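Local structure of BH0236 protein (5T7A) at residues A[59-64]-A[73-78]; A[35-40]-A[98-103]; A[46-51]-A[82-87]. The protein probably binds beta-1,3-glucan as a family 56 carbohydrate-binding module, which would help its parent enzyme recognise and hydrolyse that polysaccharide. One frame throughout, in Å; residues are numbered along the deposited sequence.

All three contacts belong to one antiparallel beta fold. Contacts 1 and 3 join neighbouring strands of the sheet. Both have backbone hydrogen bonds and a mainly apolar inner face, and both are partly buried; the outer face is polar in contact 1 and mixed in contact 3. Contact 2 is fully buried and works differently. Its strands face each other across the core and meet through aromatic and aliphatic side chains, with one phenol end resting on the backbone of Gly-38. Strand 60-66 lies beside 95-103, 72-79 beside 82-88, and 35-40 beside 46-53. His-63 of contact 1 bonds to Thr-101 of contact 2, and Arg-40 of contact 2 bridges to Glu-84 of contact 3.

Contact 1 (A[59-64]-A[73-78]); sequences YVDVHL and NYRMTE
Asp-61 and Arg-75 form a salt bridge across the outer face of an antiparallel beta hairpin. Arg-75 NE donates to Asp-61 OD1 at 2.7 Å, and the carboxylate receives it on its syn side. The two flat groups are nearly coplanar, 15° apart. A water closes the far side of the pair, donating to Asp-61 OD2 and accepting from Arg-75 NH2. The arginine chain is bent at chi2 (67°) and again at chi3, which folds the guanidinium back over the neighbouring strand. One of its faces is covered by Tyr-59 CB, which lies 3.7 Å from Arg-75 CZ. An alanine in place of Asp-61 removes the carboxylate, and the guanidinium would probably lose its charge partner and be freer to swing away. On the same face His-63 ND1 donates to Asn-73 OD1 at 2.8 Å. The bond lies close to the ring plane, while ring and amide are turned 68° apart. The other nitrogen, His-63 NE2, is hydrogen-bonded to Thr-101.

Three backbone bonds tie the strands. Val-62 and Tyr-74 are a hydrogen-bonded pair, and Met-76 N donates to Val-60 O.

The opposite face is mainly apolar. Met-76 SD lies against Val-60 CG1 at 3.6 Å, and Met-76 CG meets Val-62 CG1 at 3.8 Å. Leu-64 CD2 reaches the edge of the Tyr-74 ring, 3.9 Å from CE2.

Strand 60-66 runs between strand 72-79 and strand 95-103. Strand 72-79 has strand 82-88 on its other flank, and the side chains of Val-62 and Met-76 touch Phe-100 of strand 95-103.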
loop_
_atom_site.group_PDB
_atom_site.type_symbol
_atom_site.label_atom_id
_atom_site.label_comp_id
_atom_site.label_asym_id
_atom_site.label_seq_id
_atom_site.Cartn_x
_atom_site.Cartn_y
_atom_site.Cartn_z
ATOM N N TYR A 59 -13.733 0.648 -1.081
ATOM C CA TYR A 59 -12.705 -0.355 -1.359
ATOM C C TYR A 59 -11.401 0.341 -1.696
ATOM O O TYR A 59 -11.402 1.497 -2.162
ATOM C CB TYR A 59 -13.092 -1.240 -2.544
ATOM C CG TYR A 59 -13.349 -0.554 -3.847
ATOM C CD1 TYR A 59 -12.338 -0.284 -4.744
ATOM C CD2 TYR A 59 -14.622 -0.122 -4.192
ATOM C CE1 TYR A 59 -12.590 0.383 -5.943
ATOM C CE2 TYR A 59 -14.886 0.518 -5.424
ATOM C CZ TYR A 59 -13.887 0.770 -6.282
ATOM O OH TYR A 59 -14.130 1.446 -7.467
ATOM N N VAL A 60 -10.316 -0.384 -1.450
ATOM C CA VAL A 60 -8.972 0.072 -1.944
ATOM C C VAL A 60 -8.240 -1.176 -2.420
ATOM O O VAL A 60 -8.198 -2.168 -1.718
ATOM C CB VAL A 60 -8.162 0.711 -0.800
ATOM C CG1 VAL A 60 -6.852 1.171 -1.331
ATOM C CG2 VAL A 60 -8.923 1.877 -0.207
ATOM N N ASP A 61 -7.712 -1.110 -3.646
ATOM C CA ASP A 61 -6.803 -2.111 -4.204
ATOM C C ASP A 61 -5.361 -1.609 -4.149
ATOM O O ASP A 61 -5.109 -0.405 -4.280
ATOM C CB ASP A 61 -7.115 -2.401 -5.631
ATOM C CG ASP A 61 -8.497 -3.027 -5.828
ATOM O OD1 ASP A 61 -9.012 -3.646 -4.902
ATOM O OD2 ASP A 61 -9.072 -2.856 -6.934
ATOM N N VAL A 62 -4.433 -2.546 -3.929
ATOM C CA VAL A 62 -3.037 -2.265 -4.057
ATOM C C VAL A 62 -2.439 -3.018 -5.214
ATOM O O VAL A 62 -2.840 -4.170 -5.486
ATOM C CB VAL A 62 -2.282 -2.547 -2.732
ATOM C CG1 VAL A 62 -2.332 -4.016 -2.320
ATOM C CG2 VAL A 62 -0.864 -2.044 -2.801
ATOM N N HIS A 63 -1.536 -2.361 -5.913
ATOM C CA HIS A 63 -0.789 -2.905 -7.100
ATOM C C HIS A 63 0.658 -2.945 -6.645
ATOM O O HIS A 63 1.151 -1.949 -6.104
ATOM C CB HIS A 63 -0.934 -1.967 -8.283
ATOM C CG HIS A 63 -2.336 -1.497 -8.493
ATOM N ND1 HIS A 63 -3.373 -2.358 -8.835
ATOM C CD2 HIS A 63 -2.909 -0.299 -8.302
ATOM C CE1 HIS A 63 -4.509 -1.690 -8.868
ATOM N NE2 HIS A 63 -4.261 -0.435 -8.564
ATOM N N LEU A 64 1.333 -4.115 -6.740
ATOM C CA LEU A 64 2.710 -4.179 -6.229
ATOM C C LEU A 64 3.607 -4.986 -7.116
ATOM O O LEU A 64 3.152 -5.875 -7.855
ATOM C CB LEU A 64 2.739 -4.605 -4.774
ATOM C CG LEU A 64 2.213 -5.993 -4.412
ATOM C CD1 LEU A 64 3.338 -6.982 -4.633
ATOM C CD2 LEU A 64 1.692 -6.020 -2.961
ATOM N N ASN A 73 -1.981 -7.637 -8.025
ATOM C CA ASN A 73 -3.070 -6.786 -7.610
ATOM C C ASN A 73 -3.921 -7.449 -6.522
ATOM O O ASN A 73 -4.381 -8.603 -6.688
ATOM C CB ASN A 73 -3.930 -6.409 -8.795
ATOM C CG ASN A 73 -3.079 -5.897 -9.938
ATOM O OD1 ASN A 73 -2.476 -4.824 -9.844
ATOM N ND2 ASN A 73 -2.935 -6.707 -10.980
ATOM N N TYR A 74 -4.215 -6.711 -5.440
ATOM C CA TYR A 74 -4.929 -7.282 -4.322
ATOM C C TYR A 74 -5.929 -6.273 -3.786
ATOM O O TYR A 74 -5.652 -5.067 -3.735
ATOM C CB TYR A 74 -4.029 -7.671 -3.169
ATOM C CG TYR A 74 -2.915 -8.622 -3.481
ATOM C CD1 TYR A 74 -3.149 -9.998 -3.556
ATOM C CD2 TYR A 74 -1.642 -8.181 -3.787
ATOM C CE1 TYR A 74 -2.127 -10.875 -3.868
ATOM C CE2 TYR A 74 -0.603 -9.042 -4.036
ATOM C CZ TYR A 74 -0.831 -10.419 -4.067
ATOM O OH TYR A 74 0.173 -11.309 -4.418
ATOM N N ARG A 75 -7.098 -6.758 -3.389
ATOM C CA ARG A 75 -8.013 -5.976 -2.566
ATOM C C ARG A 75 -7.427 -5.932 -1.188
ATOM O O ARG A 75 -7.182 -6.998 -0.578
ATOM C CB ARG A 75 -9.440 -6.585 -2.620
ATOM C CG ARG A 75 -10.446 -5.912 -1.705
ATOM C CD ARG A 75 -10.760 -4.498 -2.118
ATOM N NE ARG A 75 -11.259 -4.346 -3.488
ATOM C CZ ARG A 75 -12.509 -4.628 -3.866
ATOM N NH1 ARG A 75 -13.397 -5.010 -3.000
ATOM N NH2 ARG A 75 -12.857 -4.488 -5.109
ATOM N N MET A 76 -7.217 -4.737 -0.652
ATOM C CA MET A 76 -6.710 -4.559 0.676
ATOM C C MET A 76 -7.785 -4.951 1.678
ATOM O O MET A 76 -9.002 -4.996 1.353
ATOM C CB MET A 76 -6.205 -3.109 0.854
ATOM C CG MET A 76 -5.139 -2.742 -0.168
ATOM S SD MET A 76 -4.440 -1.070 0.199
ATOM C CE MET A 76 -3.225 -1.443 1.422
ATOM N N THR A 77 -7.341 -5.198 2.893
ATOM C CA THR A 77 -8.213 -5.504 4.022
ATOM C C THR A 77 -8.508 -4.287 4.835
ATOM O O THR A 77 -7.600 -3.596 5.260
ATOM C CB THR A 77 -7.595 -6.559 4.897
ATOM O OG1 THR A 77 -7.350 -7.732 4.082
ATOM C CG2 THR A 77 -8.598 -6.925 6.033
ATOM N N GLU A 78 -9.783 -4.025 5.100
ATOM C CA GLU A 78 -10.196 -2.864 5.877
ATOM C C GLU A 78 -10.154 -3.152 7.349
ATOM O O GLU A 78 -10.642 -4.186 7.789
ATOM C CB GLU A 78 -11.623 -2.438 5.504
ATOM C CG GLU A 78 -12.076 -1.055 5.990
ATOM C CD GLU A 78 -12.730 -1.034 7.365
ATOM O OE1 GLU A 78 -13.069 -2.121 7.906
ATOM O OE2 GLU A 78 -12.921 0.077 7.906
HETATM O O HOH W 1 -11.535 -3.443 -7.402
#

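Contact 2 (A[35-40]-A[98-103]); sequences YTAGIR and YSFTYE
Tyr-35 and Tyr-102 meet in the interior of a beta-sandwich, where strand 35-40 faces strand 95-103. The axes of the two segments come no closer than 9.0 Å, so the gap is filled by side chains. The two tyrosines make an offset edge-to-face pair. Tyr-35 turns its edge toward the face of Tyr-102, with centroids 5.6 Å apart and planes at 68°. The hydroxyl of Tyr-102 is hydrogen-bonded to Asp-34. Phe-51 packs against both rings, stacking on Tyr-35.

In the middle of the contact Ala-37 meets Phe-100. Its CB lies 3.6 Å from Phe-100 CE2. The small methyl lets the phenyl ring come close to the opposing strand.

At the other end Ile-39 lies over the face of the Tyr-98 ring. Its CD1 sits 4.1 Å from the ring centroid and 28° off the normal, a CH-pi contact. Tyr-98 has CG between its backbone N and carbonyl carbon (chi1 58°), and from there the ring spans the core with its phenol end at the opposite strand. The edge of this ring lies next to Phe-100 CE2 on its own strand.

Gly-38 has extended angles at which a side chain would press on the carbonyl O of Ala-37. Its bare backbone receives the end of the phenol: Tyr-98 OH lies 3.4 Å from Gly-38 CA.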
loop_
_atom_site.group_PDB
_atom_site.type_symbol
_atom_site.label_atom_id
_atom_site.label_comp_id
_atom_site.label_asym_id
_atom_site.label_seq_id
_atom_site.Cartn_x
_atom_site.Cartn_y
_atom_site.Cartn_z
ATOM N N TYR A 35 -5.279 10.876 1.328
ATOM C CA TYR A 35 -4.735 9.689 2.040
ATOM C C TYR A 35 -3.354 9.928 2.658
ATOM O O TYR A 35 -2.506 10.697 2.139
ATOM C CB TYR A 35 -4.612 8.488 1.080
ATOM C CG TYR A 35 -3.711 8.683 -0.100
ATOM C CD1 TYR A 35 -2.366 8.510 -0.025
ATOM C CD2 TYR A 35 -4.235 9.103 -1.331
ATOM C CE1 TYR A 35 -1.502 8.722 -1.113
ATOM C CE2 TYR A 35 -3.393 9.352 -2.411
ATOM C CZ TYR A 35 -2.032 9.183 -2.274
ATOM O OH TYR A 35 -1.160 9.405 -3.324
ATOM N N THR A 36 -3.075 9.115 3.676
ATOM C CA THR A 36 -1.707 8.802 4.092
ATOM C C THR A 36 -1.500 7.348 3.687
ATOM O O THR A 36 -2.448 6.509 3.883
ATOM C CB THR A 36 -1.513 8.873 5.593
ATOM O OG1 THR A 36 -1.922 10.177 6.034
ATOM C CG2 THR A 36 -0.068 8.672 5.946
ATOM N N ALA A 37 -0.360 7.046 3.061
ATOM C CA ALA A 37 -0.134 5.667 2.646
ATOM C C ALA A 37 1.328 5.337 2.762
ATOM O O ALA A 37 2.170 6.222 2.719
ATOM C CB ALA A 37 -0.589 5.421 1.209
ATOM N N GLY A 38 1.661 4.047 2.926
ATOM C CA GLY A 38 3.059 3.768 3.074
ATOM C C GLY A 38 3.308 2.372 3.611
ATOM O O GLY A 38 2.523 1.441 3.412
ATOM N N ILE A 39 4.453 2.256 4.287
ATOM C CA ILE A 39 4.925 0.994 4.855
ATOM C C ILE A 39 5.002 1.124 6.375
ATOM O O ILE A 39 5.577 2.099 6.882
ATOM C CB ILE A 39 6.285 0.617 4.295
ATOM C CG1 ILE A 39 6.264 0.590 2.751
ATOM C CG2 ILE A 39 6.740 -0.711 4.861
ATOM C CD1 ILE A 39 5.306 -0.345 2.053
ATOM N N ARG A 40 4.466 0.143 7.110
ATOM C CA ARG A 40 4.557 0.113 8.541
ATOM C C ARG A 40 4.697 -1.361 9.020
ATOM O O ARG A 40 4.765 -2.260 8.177
ATOM C CB ARG A 40 3.372 0.824 9.199
ATOM C CG ARG A 40 2.053 0.136 8.997
ATOM C CD ARG A 40 0.955 1.011 9.621
ATOM N NE ARG A 40 -0.347 0.430 9.510
ATOM C CZ ARG A 40 -1.496 1.066 9.550
ATOM N NH1 ARG A 40 -1.564 2.387 9.643
ATOM N NH2 ARG A 40 -2.605 0.406 9.436
ATOM N N TYR A 98 4.715 0.064 -5.171
ATOM C CA TYR A 98 3.321 -0.118 -4.832
ATOM C C TYR A 98 2.546 1.125 -5.187
ATOM O O TYR A 98 3.048 2.245 -5.130
ATOM C CB TYR A 98 3.126 -0.456 -3.359
ATOM C CG TYR A 98 3.665 0.555 -2.383
ATOM C CD1 TYR A 98 5.025 0.579 -2.055
ATOM C CD2 TYR A 98 2.839 1.451 -1.725
ATOM C CE1 TYR A 98 5.533 1.485 -1.174
ATOM C CE2 TYR A 98 3.320 2.351 -0.853
ATOM C CZ TYR A 98 4.642 2.396 -0.548
ATOM O OH TYR A 98 5.110 3.326 0.349
ATOM N N SER A 99 1.324 0.888 -5.678
ATOM C CA SER A 99 0.388 1.980 -6.009
ATOM C C SER A 99 -0.982 1.553 -5.580
ATOM O O SER A 99 -1.174 0.374 -5.221
ATOM C CB SER A 99 0.398 2.273 -7.471
ATOM O OG SER A 99 0.106 1.093 -8.219
ATOM N N PHE A 100 -1.919 2.496 -5.552
ATOM C CA PHE A 100 -3.255 2.209 -5.090
ATOM C C PHE A 100 -4.320 2.629 -6.063
ATOM O O PHE A 100 -4.170 3.649 -6.750
ATOM C CB PHE A 100 -3.534 2.923 -3.749
ATOM C CG PHE A 100 -2.491 2.620 -2.690
ATOM C CD1 PHE A 100 -2.614 1.536 -1.864
ATOM C CD2 PHE A 100 -1.374 3.457 -2.555
ATOM C CE1 PHE A 100 -1.641 1.277 -0.875
ATOM C CE2 PHE A 100 -0.443 3.191 -1.620
ATOM C CZ PHE A 100 -0.540 2.105 -0.772
ATOM N N THR A 101 -5.442 1.915 -5.997
ATOM C CA THR A 101 -6.664 2.395 -6.626
ATOM C C THR A 101 -7.674 2.453 -5.476
ATOM O O THR A 101 -7.964 1.415 -4.881
ATOM C CB THR A 101 -7.111 1.479 -7.789
ATOM O OG1 THR A 101 -6.140 1.507 -8.842
ATOM C CG2 THR A 101 -8.457 1.938 -8.330
ATOM N N TYR A 102 -8.207 3.647 -5.218
ATOM C CA TYR A 102 -9.101 3.859 -4.109
ATOM C C TYR A 102 -10.383 4.508 -4.531
ATOM O O TYR A 102 -10.428 5.350 -5.387
ATOM C CB TYR A 102 -8.457 4.731 -3.031
ATOM C CG TYR A 102 -8.030 6.074 -3.431
ATOM C CD1 TYR A 102 -6.819 6.311 -4.055
ATOM C CD2 TYR A 102 -8.834 7.198 -3.094
ATOM C CE1 TYR A 102 -6.448 7.617 -4.387
ATOM C CE2 TYR A 102 -8.460 8.473 -3.414
ATOM C CZ TYR A 102 -7.252 8.708 -4.042
ATOM O OH TYR A 102 -6.863 9.972 -4.378
ATOM N N GLU A 103 -11.450 4.075 -3.896
ATOM C CA GLU A 103 -12.762 4.661 -4.169
ATOM C C GLU A 103 -12.911 5.912 -3.254
ATOM O O GLU A 103 -12.430 5.949 -2.091
ATOM C CB GLU A 103 -13.800 3.641 -3.840
ATOM C CG GLU A 103 -15.222 4.023 -4.229
ATOM C CD GLU A 103 -15.976 4.745 -3.151
ATOM O OE1 GLU A 103 -15.550 4.826 -1.974
ATOM O OE2 GLU A 103 -17.075 5.271 -3.508
#

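Contact 3 (A[46-51]-A[82-87]); sequences EVTIFF and EWERVV
Ile-49 and Val-87 pack on the inner face of this strand pair, with Ile-49 CD1 3.8 Å from Val-87 CG2. Val-47 lies alongside Val-87, pointing the same way, its CG2 4.1 Å from Val-87 CB. At the far end Phe-51 and Trp-83 are paired but splay apart. Phe-51 has CG anti to its backbone N (chi1 -174°), whereas Trp-83 has CG beside its N, and the rings diverge. Their CB atoms are 4.4 Å apart, and the indole turns its edge, at CD1, to Phe-51 O.

Six backbone hydrogen bonds hold the strands, made by the pairs Val-47 with Val-87, Ile-49 with Arg-85 and Phe-51 with Trp-83.

The outer face is mixed. Val-86 CG1 touches Glu-46 CD at 3.6 Å, while its CG2 lies against Thr-48 OG1. Thr-48 CG2 instead packs on the aliphatic part of Glu-84. Glu-84 forms salt bridges with Arg-40 and Arg-79; Glu-82 reaches Arg-40 in one of its two conformers.

Strands 46-53, 60-66, 72-79 and 82-88 form a Greek key, which this antiparallel pairing closes. Strand 46-53 has strand 35-40 on its other flank, and strand 82-88 has strand 72-79, where Tyr-74 makes a cation-pi contact with Arg-85.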
loop_
_atom_site.group_PDB
_atom_site.type_symbol
_atom_site.label_atom_id
_atom_site.label_comp_id
_atom_site.label_asym_id
_atom_site.label_seq_id
_atom_site.Cartn_x
_atom_site.Cartn_y
_atom_site.Cartn_z
ATOM N N GLU A 46 8.132 -9.638 7.460
ATOM C CA GLU A 46 6.953 -8.998 6.816
ATOM C C GLU A 46 6.995 -7.503 6.954
ATOM O O GLU A 46 7.698 -6.952 7.775
ATOM C CB GLU A 46 5.630 -9.490 7.336
ATOM C CG GLU A 46 5.215 -9.016 8.674
ATOM C CD GLU A 46 3.838 -9.508 9.113
ATOM O OE1 GLU A 46 3.543 -10.706 9.006
ATOM O OE2 GLU A 46 3.041 -8.678 9.595
ATOM N N VAL A 47 6.270 -6.835 6.048
ATOM C CA VAL A 47 5.953 -5.399 6.202
ATOM C C VAL A 47 4.512 -5.294 5.899
ATOM O O VAL A 47 3.906 -6.181 5.223
ATOM C CB VAL A 47 6.755 -4.449 5.266
ATOM C CG1 VAL A 47 8.268 -4.718 5.376
ATOM C CG2 VAL A 47 6.345 -4.594 3.815
ATOM N N THR A 48 3.893 -4.173 6.328
ATOM C CA THR A 48 2.496 -3.913 5.991
ATOM C C THR A 48 2.396 -2.678 5.129
ATOM O O THR A 48 2.844 -1.617 5.515
ATOM C CB THR A 48 1.622 -3.753 7.232
ATOM O OG1 THR A 48 1.593 -5.024 7.928
ATOM C CG2 THR A 48 0.192 -3.352 6.834
ATOM N N ILE A 49 1.804 -2.828 3.954
ATOM C CA ILE A 49 1.406 -1.639 3.149
ATOM C C ILE A 49 0.110 -1.146 3.717
ATOM O O ILE A 49 -0.869 -1.927 3.866
ATOM C CB ILE A 49 1.180 -1.969 1.666
ATOM C CG1 ILE A 49 2.458 -2.579 1.041
ATOM C CG2 ILE A 49 0.824 -0.706 0.884
ATOM C CD1 ILE A 49 2.257 -3.156 -0.338
ATOM N N PHE A 50 0.049 0.161 4.017
ATOM C CA PHE A 50 -1.173 0.718 4.578
ATOM C C PHE A 50 -1.639 1.876 3.725
ATOM O O PHE A 50 -0.867 2.570 3.098
ATOM C CB PHE A 50 -1.031 1.170 6.007
ATOM C CG PHE A 50 -0.239 2.448 6.195
ATOM C CD1 PHE A 50 1.154 2.405 6.230
ATOM C CD2 PHE A 50 -0.867 3.680 6.303
ATOM C CE1 PHE A 50 1.888 3.567 6.439
ATOM C CE2 PHE A 50 -0.143 4.872 6.477
ATOM C CZ PHE A 50 1.235 4.821 6.562
ATOM N N PHE A 51 -2.934 2.100 3.788
ATOM C CA PHE A 51 -3.616 3.214 3.070
ATOM C C PHE A 51 -4.740 3.731 3.972
ATOM O O PHE A 51 -5.657 2.990 4.342
ATOM C CB PHE A 51 -4.162 2.695 1.741
ATOM C CG PHE A 51 -4.755 3.783 0.842
ATOM C CD1 PHE A 51 -3.952 4.414 -0.094
ATOM C CD2 PHE A 51 -6.080 4.186 0.989
ATOM C CE1 PHE A 51 -4.442 5.424 -0.913
ATOM C CE2 PHE A 51 -6.560 5.163 0.191
ATOM C CZ PHE A 51 -5.770 5.796 -0.728
ATOM N N GLU A 82 -8.903 2.079 7.914
ATOM C CA GLU A 82 -7.617 1.983 7.221
ATOM C C GLU A 82 -7.699 0.761 6.363
ATOM O O GLU A 82 -8.654 -0.009 6.520
ATOM C CB GLU A 82 -6.464 1.815 8.206
ATOM C CG GLU A 82 -6.222 2.977 9.130
ATOM C CD GLU A 82 -4.912 2.829 9.830
ATOM O OE1 GLU A 82 -4.014 3.621 9.556
ATOM O OE2 GLU A 82 -4.707 1.866 10.601
ATOM N N TRP A 83 -6.730 0.583 5.467
ATOM C CA TRP A 83 -6.674 -0.565 4.543
ATOM C C TRP A 83 -5.232 -1.083 4.566
ATOM O O TRP A 83 -4.253 -0.326 4.536
ATOM C CB TRP A 83 -7.096 -0.185 3.181
ATOM C CG TRP A 83 -8.482 0.323 3.091
ATOM C CD1 TRP A 83 -8.958 1.556 3.480
ATOM C CD2 TRP A 83 -9.618 -0.412 2.648
ATOM N NE1 TRP A 83 -10.292 1.621 3.266
ATOM C CE2 TRP A 83 -10.733 0.411 2.813
ATOM C CE3 TRP A 83 -9.798 -1.693 2.138
ATOM C CZ2 TRP A 83 -12.003 0.002 2.439
ATOM C CZ3 TRP A 83 -11.098 -2.084 1.800
ATOM C CH2 TRP A 83 -12.152 -1.222 1.961
ATOM N N GLU A 84 -5.087 -2.403 4.598
ATOM C CA GLU A 84 -3.768 -3.029 4.776
ATOM C C GLU A 84 -3.546 -4.183 3.839
ATOM O O GLU A 84 -4.517 -4.884 3.461
ATOM C CB GLU A 84 -3.638 -3.600 6.176
ATOM C CG GLU A 84 -3.655 -2.508 7.204
ATOM C CD GLU A 84 -3.597 -2.997 8.657
ATOM O OE1 GLU A 84 -4.342 -3.986 9.001
ATOM O OE2 GLU A 84 -2.881 -2.323 9.457
ATOM N N ARG A 85 -2.282 -4.380 3.480
ATOM C CA ARG A 85 -1.833 -5.588 2.796
ATOM C C ARG A 85 -0.451 -5.940 3.387
ATOM O O ARG A 85 0.499 -5.189 3.259
ATOM C CB ARG A 85 -1.774 -5.412 1.299
ATOM C CG ARG A 85 -1.139 -6.572 0.560
ATOM C CD ARG A 85 -2.047 -7.730 0.425
ATOM N NE ARG A 85 -1.284 -8.875 -0.118
ATOM C CZ ARG A 85 -1.863 -10.052 -0.274
ATOM N NH1 ARG A 85 -3.155 -10.178 -0.010
ATOM N NH2 ARG A 85 -1.130 -11.078 -0.712
ATOM N N VAL A 86 -0.337 -7.152 3.905
ATOM C CA VAL A 86 0.936 -7.679 4.413
ATOM C C VAL A 86 1.723 -8.287 3.250
ATOM O O VAL A 86 1.183 -9.042 2.433
ATOM C CB VAL A 86 0.679 -8.708 5.565
ATOM C CG1 VAL A 86 1.985 -9.332 6.040
ATOM C CG2 VAL A 86 -0.002 -8.062 6.751
ATOM N N VAL A 87 2.971 -7.911 3.135
ATOM C CA VAL A 87 3.875 -8.457 2.155
ATOM C C VAL A 87 4.905 -9.242 2.935
ATOM O O VAL A 87 5.638 -8.692 3.774
ATOM C CB VAL A 87 4.567 -7.382 1.351
ATOM C CG1 VAL A 87 5.534 -8.005 0.352
ATOM C CG2 VAL A 87 3.521 -6.580 0.618
#